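Side-chain contacts in S-adenosylmethionine:tRNA ribosyltransferase-isomerase (Thermus thermophilus, PDB 1WDI), which probably transfers and isomerises the ribose of S-adenosylmethionine onto preQ1-modified tRNA, giving epoxyqueuosine in the queuosine pathway: residues V260-E265 with G279-F284; S266-G271 with T290-D295. All coordinates share one frame; numbering follows the deposited sequence.

Contact 1 of 2, residues V260-E265 with G279-F284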
loop_
_atom_site.group_PDB
_atom_site.type_symbol
_atom_site.label_atom_id
_atom_site.label_comp_id
_atom_site.label_asym_id
_atom_site.label_seq_id
_atom_site.Cartn_x
_atom_site.Cartn_y
_atom_site.Cartn_z
ATOM N N VAL A 260 -1.824 5.279 -1.638
ATOM C CA VAL A 260 -2.294 6.101 -2.746
ATOM C C VAL A 260 -2.117 7.573 -2.372
ATOM O O VAL A 260 -1.689 8.386 -3.190
ATOM C CB VAL A 260 -3.785 5.846 -3.042
ATOM C CG1 VAL A 260 -4.373 7.032 -3.781
ATOM C CG2 VAL A 260 -3.945 4.562 -3.867
ATOM N N VAL A 261 -2.462 7.922 -1.138
ATOM C CA VAL A 261 -2.309 9.308 -0.699
ATOM C C VAL A 261 -0.852 9.768 -0.869
ATOM O O VAL A 261 -0.580 10.795 -1.489
ATOM C CB VAL A 261 -2.688 9.477 0.789
ATOM C CG1 VAL A 261 -2.339 10.886 1.255
ATOM C CG2 VAL A 261 -4.183 9.196 0.992
ATOM N N ARG A 262 0.079 8.994 -0.321
ATOM C CA ARG A 262 1.499 9.342 -0.386
ATOM C C ARG A 262 2.019 9.451 -1.818
ATOM O O ARG A 262 2.799 10.346 -2.133
ATOM C CB ARG A 262 2.326 8.308 0.388
ATOM C CG ARG A 262 2.013 8.250 1.883
ATOM C CD ARG A 262 2.683 7.048 2.539
ATOM N NE ARG A 262 4.129 7.069 2.355
ATOM C CZ ARG A 262 4.954 6.118 2.779
ATOM N NH1 ARG A 262 4.478 5.058 3.419
ATOM N NH2 ARG A 262 6.259 6.227 2.563
ATOM N N ALA A 263 1.587 8.542 -2.686
ATOM C CA ALA A 263 2.034 8.573 -4.069
ATOM C C ALA A 263 1.493 9.801 -4.799
ATOM O O ALA A 263 2.259 10.534 -5.426
ATOM C CB ALA A 263 1.618 7.294 -4.791
ATOM N N LEU A 264 0.184 10.040 -4.711
ATOM C CA LEU A 264 -0.418 11.196 -5.382
ATOM C C LEU A 264 0.154 12.531 -4.895
ATOM O O LEU A 264 0.507 13.394 -5.702
ATOM C CB LEU A 264 -1.942 11.198 -5.202
ATOM C CG LEU A 264 -2.730 10.074 -5.890
ATOM C CD1 LEU A 264 -4.223 10.192 -5.545
ATOM C CD2 LEU A 264 -2.531 10.170 -7.408
ATOM N N GLU A 265 0.244 12.710 -3.580
ATOM C CA GLU A 265 0.772 13.962 -3.042
ATOM C C GLU A 265 2.251 14.163 -3.398
ATOM O O GLU A 265 2.685 15.279 -3.650
ATOM C CB GLU A 265 0.573 14.011 -1.521
ATOM C CG GLU A 265 -0.900 14.073 -1.066
ATOM C CD GLU A 265 -1.628 15.343 -1.506
ATOM O OE1 GLU A 265 -1.003 16.423 -1.519
ATOM O OE2 GLU A 265 -2.838 15.274 -1.819
ATOM N N GLY A 279 8.265 7.321 -9.469
ATOM C CA GLY A 279 8.564 8.271 -8.425
ATOM C C GLY A 279 8.856 7.509 -7.159
ATOM O O GLY A 279 8.775 6.278 -7.130
ATOM N N GLU A 280 9.191 8.243 -6.110
ATOM C CA GLU A 280 9.500 7.649 -4.823
ATOM C C GLU A 280 9.221 8.702 -3.765
ATOM O O GLU A 280 9.430 9.893 -4.001
ATOM C CB GLU A 280 10.972 7.239 -4.779
ATOM C CG GLU A 280 11.399 6.557 -3.494
ATOM C CD GLU A 280 12.869 6.173 -3.507
ATOM O OE1 GLU A 280 13.725 7.084 -3.566
ATOM O OE2 GLU A 280 13.165 4.959 -3.462
ATOM N N THR A 281 8.742 8.272 -2.604
ATOM C CA THR A 281 8.456 9.215 -1.535
ATOM C C THR A 281 8.747 8.658 -0.152
ATOM O O THR A 281 8.381 7.526 0.174
ATOM C CB THR A 281 6.990 9.661 -1.559
ATOM O OG1 THR A 281 6.789 10.686 -0.576
ATOM C CG2 THR A 281 6.068 8.480 -1.256
ATOM N N ARG A 282 9.416 9.470 0.655
ATOM C CA ARG A 282 9.737 9.104 2.024
ATOM C C ARG A 282 9.220 10.235 2.901
ATOM O O ARG A 282 9.588 10.365 4.069
ATOM C CB ARG A 282 11.248 8.913 2.194
ATOM C CG ARG A 282 12.118 9.979 1.544
ATOM C CD ARG A 282 13.572 9.520 1.509
ATOM N NE ARG A 282 14.430 10.436 0.760
ATOM C CZ ARG A 282 15.694 10.179 0.433
ATOM N NH1 ARG A 282 16.253 9.028 0.788
ATOM N NH2 ARG A 282 16.399 11.069 -0.252
ATOM N N LEU A 283 8.350 11.050 2.310
ATOM C CA LEU A 283 7.750 12.177 3.001
ATOM C C LEU A 283 6.878 11.690 4.144
ATOM O O LEU A 283 6.116 10.733 4.003
ATOM C CB LEU A 283 6.899 13.013 2.041
ATOM C CG LEU A 283 6.120 14.150 2.713
ATOM C CD1 LEU A 283 7.089 15.100 3.416
ATOM C CD2 LEU A 283 5.300 14.895 1.677
ATOM N N PHE A 284 7.002 12.367 5.277
ATOM C CA PHE A 284 6.244 12.033 6.465
ATOM C C PHE A 284 5.078 13.006 6.583
ATOM O O PHE A 284 5.227 14.099 7.119
ATOM C CB PHE A 284 7.168 12.127 7.685
ATOM C CG PHE A 284 6.510 11.771 8.990
ATOM C CD1 PHE A 284 5.415 10.912 9.031
ATOM C CD2 PHE A 284 7.019 12.266 10.188
ATOM C CE1 PHE A 284 4.837 10.552 10.243
ATOM C CE2 PHE A 284 6.449 11.910 11.407
ATOM C CZ PHE A 284 5.355 11.050 11.435
HETATM O O HOH W 1 5.167 9.569 2.021
HETATM O O HOH W 2 4.141 11.444 -0.069
#

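Contact 2 of 2, residues S266-G271 with T290-D295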
loop_
_atom_site.group_PDB
_atom_site.type_symbol
_atom_site.label_atom_id
_atom_site.label_comp_id
_atom_site.label_asym_id
_atom_site.label_seq_id
_atom_site.Cartn_x
_atom_site.Cartn_y
_atom_site.Cartn_z
ATOM N N SER A 266 3.017 13.080 -3.432
ATOM C CA SER A 266 4.433 13.165 -3.779
ATOM C C SER A 266 4.646 13.470 -5.265
ATOM O O SER A 266 5.646 14.082 -5.647
ATOM C CB SER A 266 5.139 11.857 -3.434
ATOM O OG SER A 266 6.454 11.849 -3.971
ATOM N N ALA A 267 3.697 13.047 -6.095
ATOM C CA ALA A 267 3.780 13.246 -7.541
ATOM C C ALA A 267 3.235 14.589 -8.007
ATOM O O ALA A 267 3.288 14.903 -9.193
ATOM C CB ALA A 267 3.041 12.121 -8.256
ATOM N N TYR A 268 2.702 15.379 -7.080
ATOM C CA TYR A 268 2.151 16.684 -7.424
ATOM C C TYR A 268 3.255 17.705 -7.675
ATOM O O TYR A 268 4.223 17.772 -6.921
ATOM C CB TYR A 268 1.261 17.200 -6.290
ATOM C CG TYR A 268 0.650 18.557 -6.566
ATOM C CD1 TYR A 268 -0.489 18.683 -7.359
ATOM C CD2 TYR A 268 1.232 19.723 -6.055
ATOM C CE1 TYR A 268 -1.040 19.938 -7.638
ATOM C CE2 TYR A 268 0.692 20.981 -6.331
ATOM C CZ TYR A 268 -0.442 21.081 -7.120
ATOM O OH TYR A 268 -0.990 22.319 -7.376
ATOM N N ARG A 269 3.095 18.499 -8.730
ATOM C CA ARG A 269 4.055 19.542 -9.072
ATOM C C ARG A 269 3.263 20.823 -9.285
ATOM O O ARG A 269 2.313 20.852 -10.074
ATOM C CB ARG A 269 4.811 19.188 -10.357
ATOM C CG ARG A 269 5.657 17.926 -10.267
ATOM C CD ARG A 269 6.927 18.139 -9.452
ATOM N NE ARG A 269 7.716 16.911 -9.368
ATOM C CZ ARG A 269 7.479 15.926 -8.508
ATOM N NH1 ARG A 269 6.481 16.025 -7.643
ATOM N NH2 ARG A 269 8.224 14.827 -8.531
ATOM N N GLU A 270 3.645 21.880 -8.580
ATOM C CA GLU A 270 2.948 23.152 -8.697
ATOM C C GLU A 270 2.925 23.653 -10.143
ATOM O O GLU A 270 3.934 23.612 -10.845
ATOM C CB GLU A 270 3.602 24.197 -7.786
ATOM C CG GLU A 270 2.792 25.480 -7.633
ATOM C CD GLU A 270 1.357 25.215 -7.201
ATOM O OE1 GLU A 270 1.150 24.438 -6.245
ATOM O OE2 GLU A 270 0.432 25.792 -7.808
ATOM N N GLY A 271 1.759 24.120 -10.577
ATOM C CA GLY A 271 1.613 24.614 -11.933
ATOM C C GLY A 271 1.365 23.503 -12.939
ATOM O O GLY A 271 1.033 23.766 -14.088
ATOM N N THR A 290 -1.065 20.487 3.917
ATOM C CA THR A 290 -2.142 20.835 3.005
ATOM C C THR A 290 -2.123 19.855 1.836
ATOM O O THR A 290 -1.132 19.755 1.111
ATOM C CB THR A 290 -1.985 22.271 2.465
ATOM O OG1 THR A 290 -2.040 23.199 3.557
ATOM C CG2 THR A 290 -3.106 22.598 1.476
ATOM N N PHE A 291 -3.213 19.116 1.668
ATOM C CA PHE A 291 -3.295 18.151 0.582
ATOM C C PHE A 291 -3.595 18.872 -0.720
ATOM O O PHE A 291 -4.496 19.702 -0.785
ATOM C CB PHE A 291 -4.359 17.090 0.894
ATOM C CG PHE A 291 -4.005 16.233 2.072
ATOM C CD1 PHE A 291 -4.102 16.739 3.374
ATOM C CD2 PHE A 291 -3.460 14.966 1.885
ATOM C CE1 PHE A 291 -3.654 15.997 4.461
ATOM C CE2 PHE A 291 -3.008 14.213 2.965
ATOM C CZ PHE A 291 -3.102 14.734 4.261
ATOM N N LYS A 292 -2.813 18.558 -1.747
ATOM C CA LYS A 292 -2.957 19.181 -3.055
ATOM C C LYS A 292 -3.742 18.328 -4.053
ATOM O O LYS A 292 -4.191 18.828 -5.086
ATOM C CB LYS A 292 -1.564 19.481 -3.629
ATOM C CG LYS A 292 -0.784 20.547 -2.856
ATOM C CD LYS A 292 -1.472 21.897 -2.996
ATOM C CE LYS A 292 -0.726 23.004 -2.277
ATOM N NZ LYS A 292 -1.417 24.311 -2.484
ATOM N N VAL A 293 -3.914 17.051 -3.748
ATOM C CA VAL A 293 -4.628 16.155 -4.654
ATOM C C VAL A 293 -5.813 15.422 -4.031
ATOM O O VAL A 293 -6.911 15.430 -4.578
ATOM C CB VAL A 293 -3.670 15.090 -5.233
ATOM C CG1 VAL A 293 -4.403 14.225 -6.271
ATOM C CG2 VAL A 293 -2.448 15.778 -5.847
ATOM N N VAL A 294 -5.580 14.783 -2.888
ATOM C CA VAL A 294 -6.615 14.007 -2.214
ATOM C C VAL A 294 -7.748 14.838 -1.615
ATOM O O VAL A 294 -7.508 15.708 -0.774
ATOM C CB VAL A 294 -5.984 13.136 -1.102
ATOM C CG1 VAL A 294 -7.052 12.264 -0.437
ATOM C CG2 VAL A 294 -4.866 12.278 -1.699
ATOM N N ASP A 295 -8.977 14.556 -2.048
ATOM C CA ASP A 295 -10.165 15.268 -1.555
ATOM C C ASP A 295 -10.939 14.457 -0.517
ATOM O O ASP A 295 -11.723 15.011 0.257
ATOM C CB ASP A 295 -11.121 15.608 -2.707
ATOM C CG ASP A 295 -10.501 16.537 -3.732
ATOM O OD1 ASP A 295 -10.063 17.643 -3.346
ATOM O OD2 ASP A 295 -10.453 16.160 -4.924
#

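Contact 1 of 2, residues V260-E265 with G279-F284
Arg262 reaches from its helix to the end of the strand at Thr281, where its NH2 gives a weak, bent hydrogen bond to Thr281 O (3.4 Å, N-H...O angle 138°). The acceptor lies at the guanidinium edge, near its plane. A kink at chi3 (58°) in an otherwise extended chain turns the guanidinium toward the strand, while lower down Arg262 CB packs against the methyl CG2 of Thr281 at 4.1 Å.

Two waters fill out the first shell. One accepts from Arg262 NE at 2.7 Å and donates to Leu283 O; the other donates to the backbone O of Arg262 and lies 2.8 Å from Thr281 OG1. That hydroxyl stands anti to the backbone N (chi1 -174°) and also takes a weak bond from Leu283 N, which spans the turn leaving the strand.

The stronger polar partner of Arg262 NH2 is His229 O, and Glu231 OE1 forms a long, weak ion pair with NE. Strand 277-281 pairs antiparallel with 231-235, whose Glu231 touches Thr281. Helix 258-266 packs against strand 231-235 through Ala263 and against strand 253-256 through Val260, Val261 and Leu264, while Leu311 of helix 307-316 touches Arg262.

Contact 2 of 2, residues S266-G271 with T290-D295
The backbones of Tyr268 and Lys292 come no nearer than 7.2 Å between their CA atoms, as the short strand 268-269 passes a loop without regular structure, so side chains have to bridge the gap. The phenol of Tyr268 does most of this. Its CG is anti to the backbone N (chi1 180°), which swings the ring out toward the loop, and Lys292 CB sits over one face, 3.6 Å from the ring centroid and only 8° off the normal. This is a CH-pi contact centred almost exactly on the ring. Lys292 bends at chi2 (-67°), and CG continues across the same face to lie 3.8 Å from Tyr268 CE2; beyond it the chain runs extended to the ammonium group.

Val293 adds a second apolar touch near the base of the ring. Its CG2 methyl meets Tyr268 CD1 at 3.8 Å and comes to 4.0 Å from Tyr268 CB. Val293 is buried, with Leu264 and Val274 also against it, whereas Lys292 lies on the exposed side.

At the far end of the ring, Glu270 OE1 lies in the ring plane at its edge, 3.2 Å from Tyr268 OH. Lys292 NZ is 4.6 Å from Glu270 OE1, too far for a salt bridge, though the opposite charges may still attract. Arg269 folds back so that NH1 donates to Ser266 O, at the helix end, nearly straight at 2.9 Å, and less squarely to Tyr268 O, from above its carbonyl plane. The two bonds link the helix exit to the strand.

The contact therefore probably rests on dispersion and CH-pi attraction across the gap, with the lysine using its aliphatic stem against the aromatic face while its charge stays beyond the ring, near a carboxylate.

Contacts 1 and 2 lie about 10 Å apart between centres and interlock along the chain: 260-265, 266-271, 279-284, then 290-295. Helix 258-266 supplies the first segment and leads straight into strand 268-269; the helix faces strand 277-281 through Arg262, and the strand that follows faces the loop before strand 296-300 through Tyr268. Glu265 joins the contacts directly, its carboxylate oxygens accepting from the backbone N atoms of Lys292, Val293 and Val294, while Ser266 OG packs against Thr281 CB. The helix end is thus bonded to the loop 290-295 and packed against strand 277-281, beside the large mixed sheet containing strands 231-235, 253-256, 277-281 and 296-300.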